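Side-chain contacts in cytochrome C-type biogenesis protein ccmF (Thermus thermophilus, PDB 6ZMQ), which probably serves as the heme lyase of cytochrome c maturation, attaching heme to apocytochrome c at the membrane while carrying a heme b of its own: residues F452-G457 against G461-L466; G517-F522 against F628-A633; G415-M420 against L470-A475; W244-L249 against Y602-M607. All coordinates share one frame; numbering follows the deposited sequence.

Interaction 1 (F452-G457 against G461-L466). With LMT (dodecyl-beta-D-maltoside), chain C.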
# COMPACT_ATOMS: atom_id res chain seq x y z
N PHE A 452 -18.63 -14.51 26.20
CA PHE A 452 -19.67 -14.70 25.20
C PHE A 452 -19.14 -15.51 24.04
O PHE A 452 -19.91 -16.19 23.34
CB PHE A 452 -20.20 -13.34 24.73
CG PHE A 452 -21.34 -13.42 23.78
CD1 PHE A 452 -22.41 -14.27 24.02
CD2 PHE A 452 -21.36 -12.61 22.65
CE1 PHE A 452 -23.47 -14.33 23.13
CE2 PHE A 452 -22.42 -12.66 21.76
CZ PHE A 452 -23.47 -13.52 22.01
N GLY A 453 -17.83 -15.49 23.84
CA GLY A 453 -17.25 -16.41 22.89
C GLY A 453 -16.88 -17.74 23.51
O GLY A 453 -16.87 -18.76 22.82
N LEU A 454 -16.58 -17.76 24.82
CA LEU A 454 -16.08 -19.00 25.41
C LEU A 454 -17.22 -19.96 25.71
O LEU A 454 -17.03 -21.18 25.72
CB LEU A 454 -15.29 -18.73 26.69
CG LEU A 454 -13.79 -18.42 26.57
CD1 LEU A 454 -13.24 -17.92 27.91
CD2 LEU A 454 -12.99 -19.64 26.07
N LEU A 455 -18.42 -19.41 25.93
CA LEU A 455 -19.64 -20.18 26.09
C LEU A 455 -20.25 -20.63 24.76
O LEU A 455 -21.39 -21.11 24.75
CB LEU A 455 -20.66 -19.36 26.89
CG LEU A 455 -20.38 -19.15 28.38
CD1 LEU A 455 -21.70 -18.92 29.08
CD2 LEU A 455 -19.64 -20.30 29.04
N ARG A 456 -19.54 -20.43 23.66
CA ARG A 456 -19.76 -21.16 22.42
C ARG A 456 -18.48 -21.92 22.09
O ARG A 456 -17.61 -22.08 22.95
CB ARG A 456 -20.19 -20.23 21.28
CG ARG A 456 -21.60 -19.77 21.50
CD ARG A 456 -22.51 -20.59 20.63
NE ARG A 456 -23.83 -20.00 20.49
CZ ARG A 456 -24.95 -20.66 20.75
NH1 ARG A 456 -24.89 -21.92 21.16
NH2 ARG A 456 -26.13 -20.07 20.61
N GLY A 457 -18.41 -22.42 20.86
CA GLY A 457 -17.23 -23.09 20.34
C GLY A 457 -15.90 -22.35 20.41
O GLY A 457 -14.85 -23.00 20.43
N GLY A 461 -8.22 -17.55 21.49
CA GLY A 461 -7.93 -16.66 20.38
C GLY A 461 -9.15 -15.98 19.76
O GLY A 461 -9.22 -14.74 19.77
N ALA A 462 -10.11 -16.76 19.25
CA ALA A 462 -11.28 -16.19 18.58
C ALA A 462 -12.21 -15.48 19.56
O ALA A 462 -12.73 -14.40 19.25
CB ALA A 462 -12.03 -17.29 17.83
N SER A 463 -12.45 -16.07 20.73
CA SER A 463 -13.30 -15.43 21.73
C SER A 463 -12.67 -14.18 22.33
O SER A 463 -13.37 -13.20 22.60
CB SER A 463 -13.65 -16.43 22.82
OG SER A 463 -12.60 -17.32 23.08
N PHE A 464 -11.34 -14.18 22.48
CA PHE A 464 -10.67 -12.98 22.97
C PHE A 464 -10.64 -11.90 21.90
O PHE A 464 -10.68 -10.71 22.22
CB PHE A 464 -9.25 -13.32 23.42
CG PHE A 464 -8.46 -12.11 23.84
CD1 PHE A 464 -8.89 -11.34 24.90
CD2 PHE A 464 -7.36 -11.69 23.10
CE1 PHE A 464 -8.20 -10.21 25.28
CE2 PHE A 464 -6.68 -10.55 23.47
CZ PHE A 464 -7.10 -9.81 24.56
N ALA A 465 -10.58 -12.29 20.62
CA ALA A 465 -10.69 -11.31 19.54
C ALA A 465 -12.09 -10.70 19.48
O ALA A 465 -12.23 -9.50 19.18
CB ALA A 465 -10.34 -11.97 18.21
N LEU A 466 -13.12 -11.51 19.75
CA LEU A 466 -14.48 -10.98 19.92
C LEU A 466 -14.54 -9.99 21.08
O LEU A 466 -15.19 -8.94 20.98
CB LEU A 466 -15.46 -12.13 20.16
CG LEU A 466 -16.94 -11.78 20.36
CD1 LEU A 466 -17.49 -10.89 19.25
CD2 LEU A 466 -17.78 -13.04 20.52
C1B LMT C . -14.09 -26.93 22.26
C2B LMT C . -13.59 -25.63 22.95
C3B LMT C . -12.33 -25.03 22.29
C4B LMT C . -11.34 -26.13 21.89
C5B LMT C . -12.07 -26.90 20.78
C6B LMT C . -11.21 -28.08 20.37
O1B LMT C . -15.46 -26.74 22.00
O2B LMT C . -14.61 -24.73 22.88
O3B LMT C . -11.76 -24.07 23.08
O4' LMT C . -10.18 -25.59 21.39
O5B LMT C . -13.43 -27.29 21.05
O6B LMT C . -10.02 -27.63 19.88
C1' LMT C . -16.79 -26.36 25.06
C2' LMT C . -16.64 -27.90 25.16
C3' LMT C . -16.10 -28.43 23.79
C4' LMT C . -16.49 -27.60 22.50
C5' LMT C . -17.74 -26.67 22.80
C6' LMT C . -19.09 -27.25 22.43
O1' LMT C . -17.15 -25.79 26.26
O2' LMT C . -15.77 -28.22 26.17
O3' LMT C . -16.46 -29.73 23.61
O5' LMT C . -17.82 -26.07 24.11
O6' LMT C . -18.87 -28.38 21.68
C1 LMT C . -16.66 -24.47 26.42
C2 LMT C . -17.33 -23.91 27.65
C3 LMT C . -16.47 -23.69 28.85
C4 LMT C . -16.41 -22.21 29.16
C5 LMT C . -16.53 -21.98 30.64
C6 LMT C . -16.30 -20.56 31.04
C7 LMT C . -14.83 -20.33 31.27
C8 LMT C . -14.66 -19.51 32.51
C9 LMT C . -13.25 -19.39 32.97
C10 LMT C . -13.27 -19.39 34.47
C11 LMT C . -12.77 -20.69 35.02
C12 LMT C . -12.88 -20.73 36.51

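Interaction 2 (G517-F522 against F628-A633). With LMT (dodecyl-beta-D-maltoside), chain D.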
# COMPACT_ATOMS: atom_id res chain seq x y z
N GLY A 517 -9.58 -6.79 12.76
CA GLY A 517 -8.94 -7.65 13.75
C GLY A 517 -9.79 -8.86 14.11
O GLY A 517 -9.28 -10.00 14.15
N LEU A 518 -11.10 -8.63 14.32
CA LEU A 518 -12.05 -9.74 14.49
C LEU A 518 -12.07 -10.66 13.27
O LEU A 518 -12.01 -11.89 13.42
CB LEU A 518 -13.47 -9.23 14.80
CG LEU A 518 -14.60 -10.26 15.07
CD1 LEU A 518 -15.57 -9.75 16.09
CD2 LEU A 518 -15.46 -10.64 13.83
N ALA A 519 -12.20 -10.09 12.07
CA ALA A 519 -12.33 -10.87 10.84
C ALA A 519 -11.08 -11.72 10.56
O ALA A 519 -11.19 -12.89 10.18
CB ALA A 519 -12.63 -9.94 9.66
N ILE A 520 -9.90 -11.15 10.80
CA ILE A 520 -8.64 -11.86 10.56
C ILE A 520 -8.45 -12.99 11.56
O ILE A 520 -8.09 -14.11 11.16
CB ILE A 520 -7.46 -10.87 10.55
CG1 ILE A 520 -7.73 -9.78 9.50
CG2 ILE A 520 -6.10 -11.58 10.37
CD1 ILE A 520 -6.58 -8.92 9.13
N ALA A 521 -8.76 -12.76 12.85
CA ALA A 521 -8.59 -13.84 13.81
C ALA A 521 -9.62 -14.95 13.61
O ALA A 521 -9.29 -16.14 13.74
CB ALA A 521 -8.63 -13.30 15.23
N PHE A 522 -10.85 -14.58 13.22
CA PHE A 522 -11.88 -15.59 12.97
C PHE A 522 -11.62 -16.39 11.69
O PHE A 522 -11.94 -17.59 11.64
CB PHE A 522 -13.26 -14.92 12.93
CG PHE A 522 -13.98 -14.93 14.26
CD1 PHE A 522 -13.81 -13.90 15.17
CD2 PHE A 522 -14.81 -15.98 14.60
CE1 PHE A 522 -14.46 -13.91 16.39
CE2 PHE A 522 -15.47 -16.00 15.81
CZ PHE A 522 -15.29 -14.96 16.71
N PHE A 628 -15.91 -11.45 4.14
CA PHE A 628 -16.66 -10.38 3.48
C PHE A 628 -16.75 -9.15 4.38
O PHE A 628 -16.73 -8.00 3.90
CB PHE A 628 -18.04 -10.91 3.09
CG PHE A 628 -19.10 -9.87 2.95
CD1 PHE A 628 -19.10 -9.03 1.83
CD2 PHE A 628 -20.12 -9.76 3.90
CE1 PHE A 628 -20.07 -8.07 1.66
CE2 PHE A 628 -21.13 -8.81 3.77
CZ PHE A 628 -21.11 -7.95 2.65
N TRP A 629 -16.83 -9.36 5.70
CA TRP A 629 -16.89 -8.25 6.64
C TRP A 629 -15.54 -7.57 6.78
O TRP A 629 -15.48 -6.38 7.12
CB TRP A 629 -17.40 -8.75 7.98
CG TRP A 629 -18.83 -9.17 7.91
CD1 TRP A 629 -19.30 -10.42 7.63
CD2 TRP A 629 -19.98 -8.34 8.11
NE1 TRP A 629 -20.68 -10.42 7.65
CE2 TRP A 629 -21.11 -9.15 7.94
CE3 TRP A 629 -20.15 -7.00 8.44
CZ2 TRP A 629 -22.41 -8.66 8.08
CZ3 TRP A 629 -21.43 -6.51 8.55
CH2 TRP A 629 -22.54 -7.33 8.38
N MET A 630 -14.46 -8.29 6.49
CA MET A 630 -13.13 -7.71 6.36
C MET A 630 -13.08 -6.67 5.24
O MET A 630 -12.48 -5.60 5.40
CB MET A 630 -12.15 -8.86 6.12
CG MET A 630 -10.69 -8.55 6.12
SD MET A 630 -9.91 -10.08 5.55
CE MET A 630 -10.33 -11.17 6.93
N TRP A 631 -13.78 -6.93 4.14
CA TRP A 631 -13.79 -5.96 3.04
C TRP A 631 -14.83 -4.87 3.25
O TRP A 631 -14.69 -3.77 2.70
CB TRP A 631 -13.99 -6.67 1.72
CG TRP A 631 -12.80 -7.46 1.45
CD1 TRP A 631 -11.52 -7.17 1.85
CD2 TRP A 631 -12.75 -8.73 0.83
NE1 TRP A 631 -10.67 -8.18 1.47
CE2 TRP A 631 -11.40 -9.15 0.84
CE3 TRP A 631 -13.70 -9.56 0.24
CZ2 TRP A 631 -10.99 -10.34 0.29
CZ3 TRP A 631 -13.29 -10.73 -0.30
CH2 TRP A 631 -11.96 -11.12 -0.28
N VAL A 632 -15.90 -5.15 4.01
CA VAL A 632 -16.79 -4.04 4.36
C VAL A 632 -16.08 -3.10 5.34
O VAL A 632 -16.29 -1.89 5.31
CB VAL A 632 -18.17 -4.52 4.88
CG1 VAL A 632 -18.13 -5.19 6.25
CG2 VAL A 632 -19.18 -3.39 4.85
N ALA A 633 -15.14 -3.64 6.14
CA ALA A 633 -14.26 -2.81 6.95
C ALA A 633 -13.27 -2.03 6.10
O ALA A 633 -12.95 -0.88 6.41
CB ALA A 633 -13.52 -3.69 7.96
C1B LMT D . -1.96 -21.02 4.14
C2B LMT D . -1.34 -22.15 5.03
C3B LMT D . -1.64 -23.61 4.52
C4B LMT D . -2.62 -23.70 3.32
C5B LMT D . -2.11 -22.68 2.29
C6B LMT D . -2.90 -22.82 0.99
O1B LMT D . -1.22 -19.83 4.30
O2B LMT D . 0.01 -21.93 5.08
O3B LMT D . -2.02 -24.41 5.56
O4' LMT D . -2.60 -24.96 2.77
O5B LMT D . -2.10 -21.32 2.75
O6B LMT D . -2.72 -24.07 0.47
C1' LMT D . -1.52 -16.17 6.49
C2' LMT D . -0.90 -17.41 7.23
C3' LMT D . -0.51 -18.52 6.21
C4' LMT D . -1.67 -18.86 5.24
C5' LMT D . -1.94 -17.51 4.54
C6' LMT D . -2.84 -17.55 3.34
O1' LMT D . -2.23 -15.40 7.38
O2' LMT D . 0.23 -17.02 7.89
O3' LMT D . -0.08 -19.63 6.85
O5' LMT D . -2.47 -16.59 5.49
O6' LMT D . -4.09 -17.80 3.83
C1 LMT D . -1.57 -14.26 7.92
C2 LMT D . -2.64 -13.22 8.11
C3 LMT D . -2.54 -12.34 9.32
C4 LMT D . -1.67 -11.15 9.01
C5 LMT D . -1.60 -10.25 10.21
C6 LMT D . -1.53 -8.79 9.88
C7 LMT D . -2.63 -8.39 8.93
C8 LMT D . -3.15 -7.05 9.31
C9 LMT D . -3.24 -6.12 8.15
C10 LMT D . -3.73 -4.79 8.66
C11 LMT D . -3.94 -3.86 7.52
C12 LMT D . -5.08 -2.93 7.78

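Interaction 3 (G415-M420 against L470-A475). With HEM (protoporphyrin IX containing Fe), chain B.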
# COMPACT_ATOMS: atom_id res chain seq x y z
N GLY A 415 -2.23 -5.91 21.08
CA GLY A 415 -1.78 -4.72 21.77
C GLY A 415 -2.17 -3.42 21.10
O GLY A 415 -2.58 -2.47 21.79
N ILE A 416 -2.10 -3.35 19.77
CA ILE A 416 -2.53 -2.12 19.10
C ILE A 416 -4.05 -1.99 19.11
O ILE A 416 -4.58 -0.88 19.22
CB ILE A 416 -1.94 -1.97 17.68
CG1 ILE A 416 -2.45 -3.00 16.67
CG2 ILE A 416 -0.43 -1.99 17.75
CD1 ILE A 416 -1.82 -2.86 15.32
N LEU A 417 -4.78 -3.12 19.02
CA LEU A 417 -6.24 -3.05 19.11
C LEU A 417 -6.71 -2.68 20.51
O LEU A 417 -7.80 -2.11 20.66
CB LEU A 417 -6.87 -4.37 18.69
CG LEU A 417 -7.05 -4.67 17.21
CD1 LEU A 417 -7.66 -6.06 17.08
CD2 LEU A 417 -7.84 -3.62 16.42
N LEU A 418 -5.90 -2.95 21.54
CA LEU A 418 -6.21 -2.51 22.89
C LEU A 418 -5.88 -1.03 23.08
O LEU A 418 -6.67 -0.27 23.65
CB LEU A 418 -5.45 -3.39 23.89
CG LEU A 418 -6.19 -4.52 24.62
CD1 LEU A 418 -5.22 -5.38 25.39
CD2 LEU A 418 -7.23 -3.96 25.57
N LEU A 419 -4.70 -0.62 22.58
CA LEU A 419 -4.21 0.74 22.80
C LEU A 419 -5.03 1.76 22.03
O LEU A 419 -5.21 2.90 22.49
CB LEU A 419 -2.74 0.82 22.41
CG LEU A 419 -1.81 0.44 23.57
CD1 LEU A 419 -0.50 -0.14 23.07
CD2 LEU A 419 -1.56 1.66 24.42
N MET A 420 -5.51 1.38 20.84
CA MET A 420 -6.39 2.21 20.02
C MET A 420 -7.69 2.56 20.72
O MET A 420 -8.20 3.68 20.61
CB MET A 420 -6.64 1.48 18.70
CG MET A 420 -7.73 1.99 17.84
SD MET A 420 -8.02 0.91 16.43
CE MET A 420 -6.46 0.04 16.26
N LEU A 470 -15.46 -6.00 20.80
CA LEU A 470 -16.55 -5.45 21.62
C LEU A 470 -16.05 -4.32 22.51
O LEU A 470 -16.72 -3.29 22.65
CB LEU A 470 -17.21 -6.56 22.44
CG LEU A 470 -18.38 -7.22 21.73
CD1 LEU A 470 -18.60 -8.65 22.18
CD2 LEU A 470 -19.65 -6.40 21.93
N TYR A 471 -14.86 -4.50 23.08
CA TYR A 471 -14.15 -3.44 23.79
C TYR A 471 -13.88 -2.23 22.89
O TYR A 471 -14.00 -1.07 23.33
CB TYR A 471 -12.83 -4.02 24.32
CG TYR A 471 -11.71 -3.04 24.50
CD1 TYR A 471 -11.70 -2.17 25.58
CD2 TYR A 471 -10.66 -2.96 23.58
CE1 TYR A 471 -10.69 -1.26 25.75
CE2 TYR A 471 -9.66 -2.04 23.73
CZ TYR A 471 -9.67 -1.20 24.83
OH TYR A 471 -8.66 -0.29 25.00
N ASN A 472 -13.55 -2.48 21.62
CA ASN A 472 -13.22 -1.40 20.69
C ASN A 472 -14.46 -0.61 20.29
O ASN A 472 -14.41 0.63 20.24
CB ASN A 472 -12.53 -1.96 19.45
CG ASN A 472 -11.01 -1.92 19.54
OD1 ASN A 472 -10.45 -0.96 20.04
ND2 ASN A 472 -10.35 -2.95 19.02
N ALA A 473 -15.57 -1.29 20.00
CA ALA A 473 -16.83 -0.60 19.70
C ALA A 473 -17.35 0.15 20.92
O ALA A 473 -17.96 1.22 20.78
CB ALA A 473 -17.88 -1.60 19.21
N ALA A 474 -17.09 -0.39 22.13
CA ALA A 474 -17.38 0.32 23.37
C ALA A 474 -16.58 1.62 23.47
O ALA A 474 -17.12 2.66 23.87
CB ALA A 474 -17.09 -0.58 24.56
N ALA A 475 -15.29 1.58 23.10
CA ALA A 475 -14.47 2.79 23.13
C ALA A 475 -14.88 3.82 22.08
O ALA A 475 -14.79 5.03 22.34
CB ALA A 475 -13.00 2.43 22.93
CHA HEM B . -6.18 9.38 14.22
CHB HEM B . -5.06 6.91 18.30
CHC HEM B . -4.04 2.93 15.60
CHD HEM B . -5.63 5.33 11.66
C1A HEM B . -5.95 9.01 15.54
C2A HEM B . -6.07 9.92 16.63
C3A HEM B . -5.75 9.24 17.77
C4A HEM B . -5.43 7.91 17.41
CMA HEM B . -5.74 9.78 19.16
CAA HEM B . -6.48 11.38 16.56
CBA HEM B . -8.00 11.54 16.42
CGA HEM B . -8.72 11.01 17.63
O1A HEM B . -9.53 10.06 17.51
O2A HEM B . -8.51 11.52 18.75
C1B HEM B . -4.66 5.62 17.87
C2B HEM B . -4.08 4.66 18.73
C3B HEM B . -3.79 3.56 18.00
C4B HEM B . -4.18 3.86 16.63
CMB HEM B . -3.83 4.82 20.20
CAB HEM B . -3.17 2.30 18.45
CBB HEM B . -1.71 2.22 18.22
C1C HEM B . -4.46 3.22 14.32
C2C HEM B . -4.60 2.29 13.29
C3C HEM B . -5.06 2.99 12.20
C4C HEM B . -5.20 4.35 12.55
CMC HEM B . -4.32 0.81 13.32
CAC HEM B . -5.33 2.41 10.90
CBC HEM B . -6.72 2.06 10.53
C1D HEM B . -5.87 6.67 11.99
C2D HEM B . -6.21 7.73 11.03
C3D HEM B . -6.37 8.87 11.73
C4D HEM B . -6.13 8.49 13.15
CMD HEM B . -6.36 7.57 9.54
CAD HEM B . -6.73 10.25 11.19
CBD HEM B . -5.47 11.13 11.19
CGD HEM B . -5.65 12.48 10.55
O1D HEM B . -5.74 13.52 11.24
O2D HEM B . -5.68 12.57 9.31
NA HEM B . -5.54 7.80 16.05
NB HEM B . -4.69 5.10 16.63
NC HEM B . -4.85 4.45 13.87
ND HEM B . -5.84 7.19 13.20
FE HEM B . -5.39 6.11 14.94

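Interaction 4 (W244-L249 against Y602-M607)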
# COMPACT_ATOMS: atom_id res chain seq x y z
N TRP A 244 -7.20 -8.81 -3.84
CA TRP A 244 -6.84 -9.36 -5.13
C TRP A 244 -6.19 -10.73 -4.98
O TRP A 244 -6.48 -11.65 -5.76
CB TRP A 244 -5.94 -8.34 -5.84
CG TRP A 244 -5.29 -8.76 -7.10
CD1 TRP A 244 -5.75 -9.64 -8.04
CD2 TRP A 244 -4.05 -8.26 -7.60
NE1 TRP A 244 -4.86 -9.75 -9.06
CE2 TRP A 244 -3.81 -8.91 -8.82
CE3 TRP A 244 -3.12 -7.34 -7.12
CZ2 TRP A 244 -2.67 -8.66 -9.57
CZ3 TRP A 244 -2.01 -7.08 -7.87
CH2 TRP A 244 -1.77 -7.76 -9.06
N SER A 245 -5.33 -10.89 -3.97
CA SER A 245 -4.70 -12.18 -3.70
C SER A 245 -5.72 -13.21 -3.24
O SER A 245 -5.57 -14.41 -3.52
CB SER A 245 -3.59 -12.00 -2.66
OG SER A 245 -3.21 -13.23 -2.09
N TYR A 246 -6.77 -12.78 -2.53
CA TYR A 246 -7.80 -13.75 -2.15
C TYR A 246 -8.69 -14.11 -3.34
O TYR A 246 -8.78 -15.28 -3.73
CB TYR A 246 -8.65 -13.22 -1.00
CG TYR A 246 -9.52 -14.28 -0.33
CD1 TYR A 246 -8.97 -15.23 0.52
CD2 TYR A 246 -10.88 -14.35 -0.59
CE1 TYR A 246 -9.77 -16.19 1.14
CE2 TYR A 246 -11.68 -15.30 0.02
CZ TYR A 246 -11.13 -16.22 0.88
OH TYR A 246 -11.95 -17.16 1.46
N GLU A 247 -9.35 -13.11 -3.96
CA GLU A 247 -10.44 -13.41 -4.88
C GLU A 247 -10.00 -13.55 -6.34
O GLU A 247 -10.61 -14.33 -7.08
CB GLU A 247 -11.54 -12.33 -4.77
CG GLU A 247 -12.85 -12.65 -5.54
CD GLU A 247 -14.06 -11.83 -5.12
OE1 GLU A 247 -14.54 -11.97 -3.98
OE2 GLU A 247 -14.58 -11.10 -5.99
N VAL A 248 -8.95 -12.87 -6.80
CA VAL A 248 -8.64 -12.94 -8.22
C VAL A 248 -7.35 -13.71 -8.53
O VAL A 248 -7.35 -14.52 -9.47
CB VAL A 248 -8.58 -11.54 -8.87
CG1 VAL A 248 -8.66 -11.65 -10.37
CG2 VAL A 248 -9.70 -10.64 -8.35
N LEU A 249 -6.28 -13.54 -7.76
CA LEU A 249 -5.13 -14.43 -7.95
C LEU A 249 -5.43 -15.80 -7.39
O LEU A 249 -4.89 -16.79 -7.90
CB LEU A 249 -3.87 -13.83 -7.31
CG LEU A 249 -2.46 -14.39 -7.59
CD1 LEU A 249 -2.06 -15.51 -6.63
CD2 LEU A 249 -2.30 -14.85 -9.04
N TYR A 602 -22.74 -14.21 6.97
CA TYR A 602 -21.72 -14.33 8.02
C TYR A 602 -20.49 -14.82 7.29
O TYR A 602 -19.56 -15.14 8.03
CB TYR A 602 -22.01 -15.60 8.82
CG TYR A 602 -22.88 -15.62 10.07
CD1 TYR A 602 -22.59 -14.85 11.18
CD2 TYR A 602 -23.91 -16.53 10.17
CE1 TYR A 602 -23.37 -14.94 12.32
CE2 TYR A 602 -24.69 -16.63 11.30
CZ TYR A 602 -24.42 -15.83 12.39
OH TYR A 602 -25.20 -15.94 13.50
N TYR A 603 -20.34 -14.63 5.98
CA TYR A 603 -19.42 -15.65 5.47
C TYR A 603 -18.89 -15.34 4.07
O TYR A 603 -19.29 -14.37 3.42
CB TYR A 603 -20.15 -16.99 5.47
CG TYR A 603 -19.38 -18.21 5.82
CD1 TYR A 603 -18.42 -18.71 4.97
CD2 TYR A 603 -19.67 -18.91 6.99
CE1 TYR A 603 -17.74 -19.86 5.29
CE2 TYR A 603 -18.99 -20.06 7.32
CZ TYR A 603 -18.02 -20.53 6.46
OH TYR A 603 -17.34 -21.69 6.79
N PHE A 604 -17.99 -16.22 3.62
CA PHE A 604 -17.40 -16.29 2.29
C PHE A 604 -17.05 -17.75 2.05
O PHE A 604 -16.53 -18.41 2.95
CB PHE A 604 -16.13 -15.43 2.21
CG PHE A 604 -16.05 -14.58 0.98
CD1 PHE A 604 -17.05 -13.68 0.71
CD2 PHE A 604 -14.96 -14.65 0.13
CE1 PHE A 604 -17.00 -12.88 -0.41
CE2 PHE A 604 -14.89 -13.84 -0.99
CZ PHE A 604 -15.92 -12.96 -1.26
N LEU A 605 -17.34 -18.28 0.85
CA LEU A 605 -17.02 -19.67 0.53
C LEU A 605 -16.23 -19.73 -0.77
O LEU A 605 -16.76 -19.32 -1.81
CB LEU A 605 -18.31 -20.50 0.41
CG LEU A 605 -19.27 -20.64 1.60
CD1 LEU A 605 -20.63 -21.15 1.15
CD2 LEU A 605 -18.72 -21.58 2.66
N LEU A 606 -15.00 -20.25 -0.76
CA LEU A 606 -14.16 -20.12 -1.95
C LEU A 606 -14.02 -21.45 -2.68
O LEU A 606 -13.57 -22.45 -2.09
CB LEU A 606 -12.78 -19.57 -1.57
CG LEU A 606 -11.66 -19.28 -2.59
CD1 LEU A 606 -10.80 -18.19 -2.01
CD2 LEU A 606 -10.73 -20.45 -2.99
N MET A 607 -14.31 -21.43 -3.99
CA MET A 607 -14.37 -22.63 -4.82
C MET A 607 -13.28 -22.58 -5.89
O MET A 607 -13.21 -21.62 -6.67
CB MET A 607 -15.76 -22.76 -5.45
CG MET A 607 -16.66 -23.70 -4.67
SD MET A 607 -18.33 -23.06 -4.70
CE MET A 607 -18.01 -21.60 -3.70

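Interaction 1 (F452-G457 against G461-L466)
Ser-463 presses against Gly-453 in the helical hairpin formed by two successive helices predicted to span the membrane, 439-454 and 460-484, whose chains come within 4.2 Å of each other between Gly-453 CA and Ser-463 CA. So close an approach suits a glycine, which brings nothing beyond its backbone, and a serine, whose side chain is small. Followed outward, Ser-463 first sets its CB over the glycine backbone, 3.6 Å from Gly-453 C. Its OG then comes alongside Leu-454, 3.8 Å from Leu-454 CD2, but finds its polar partners in the turn that joins the two helices: it is hydrogen-bonded to the carbonyl oxygens of Tyr-458 and Thr-459, just before the second helix. A buried hydroxyl is thereby satisfied while its carbon side does the packing. One helical turn further on, Leu-466 has CG opposite its backbone N (chi1 -180°), which sends the isobutyl group across the gap, where CD2 lies 4.1 Å from Gly-453 N and slants against the ring of Phe-452. The flank of the hairpin beyond takes up dodecyl maltoside. Leu-455, the first residue to leave helical geometry, rests CD2 on the alkyl chain, 3.8 Å from its C4, and in the turn the sugar hydroxyl O2B donates a hydrogen bond of 3.0 Å to Gly-457 O.

Interaction 2 (G517-F522 against F628-A633)
Aromatic rings stand around, not inside, the touch between Ala-519 and Met-630: the Phe-522 ring has Leu-518 O in plane at its edge and meets Tyr-458 edge-to-face, while one face of the Trp-629 indole carries Phe-628 CE2, 4.1 Å above the plane and toward the rim. Trp-629 NE1 is tied to Asp-601 O. The gap between the helices is left to small or flexible apolar side chains. Ala-519 CB meets Met-630 CB at 3.7 Å, a closeness that the short methyl permits. This joins two helices predicted to span the membrane, 501-525 and 627-644, that bracket the part of the chain holding its beta sheets. Met-630 runs out extended through chi1 and chi2, then bends at chi3 (-66°), which lays its CE against the Ala-519 backbone, 3.7 Å from Ala-519 C. The same methyl reaches Ile-520 CG1 at 3.9 Å, the two side chains crossing at about a right angle. Both branches of Ile-520 also meet the alkyl tail of dodecyl maltoside, CG2 at 3.8 Å from its C3 and CD1 at 3.9 Å from its C8.

Interaction 3 (G415-M420 against L470-A475)
The polar part of the contact is made by Tyr-471, whose OH donates a hydrogen bond to Leu-418 O; the modelled separation of 2.4 Å is very short and, at this resolution, not to be taken literally. Both Leu-417 O and Leu-418 O lie in the plane of the tyrosine ring at its edge, Leu-417 O at 3.6 Å from Tyr-471 CE2, and the neighbouring amide of Asn-472 also comes up to Leu-417 O. Tyrosine suits this place because its length carries a hydroxyl across to a backbone carbonyl while its ring fills the space between.

The helices concerned, 402-422 and 460-484, both predicted to span the membrane, run in the same direction here, their segment axes 9.5 Å apart and inclined at 24°.

Apolar contact adds a CH-pi interaction: Leu-418 CD2 sits over one face of the Tyr-471 ring, 4.0 Å from its centroid. The CB of Leu-418 leaves its helix away from Tyr-471, but the branch folds back, so that CD2 comes over the ring.

Of the two segments, 415-420 is the one that reaches heme, from another side of its helix. Met-420 packs its CB 3.6 Å from the vinyl carbon CAB of heme and its CE 3.7 Å from the heme methyl CMC. It also touches His-510, an axial ligand of the iron, and the flexible thioether chain can follow both the porphyrin and the imidazole.

Interaction 4 (W244-L249 against Y602-M607)
Tyr-246 is met by two side chains from one strand: Leu-606 lays CD1 over a face of its ring, a CH-pi contact 3.7 Å from the centroid, and Phe-604 approaches its edge. The two rings meet rim to rim, centroids 5.9 Å apart and planes at 40°, with Tyr-246 CE2 nearest to Phe-604 CD2. Beside them Glu-247 sets OE1 in plane at the edge of the Phe-604 ring, near Phe-604 CZ, its carboxylate only 15° from the ring plane. Tyr-246 holds CG opposite its backbone N (chi1 -166°), sending the ring outward from the last turn of helix 224-247. The strand's alternation puts Phe-604 and Leu-606 on the same side, toward that helix end. Further out, Tyr-246 OH is hydrogen-bonded to Thr-624 OG1 on the adjacent strand 617-625, and Trp-631 packs edge-to-face with Phe-604. The beta sheet thus meets the end of helix 224-247, just past its predicted membrane span, through aromatic and aliphatic groups, and the carboxylate oxygen, in plane with weakly positive ring C-H groups, may gain a little electrostatic stabilisation.

Interactions 2, 3 and 4 are made mainly by buried residues, whereas interaction 1 lies farther out, about 31 Å from the centre of the chain, where surface residues take part; detergent touches both interactions 1 and 2. Helix 460-484 serves both interaction 1 and interaction 3, with close backbone packing at one level and a tyrosine reaching a carbonyl at another. Helix 501-525, in interaction 2, packs against both: Ala-465 CB touches Ala-521 CB at 3.7 Å, and Gly-517 meets Leu-417. Trp-631 joins interactions 2 and 4, so the apolar seam between helices passes into the aromatic cluster between helix ends and sheet. Interaction 3 alone has a modelled hydrogen bond between its segments, a doubtfully short one, and it alone contains heme-pocket residues.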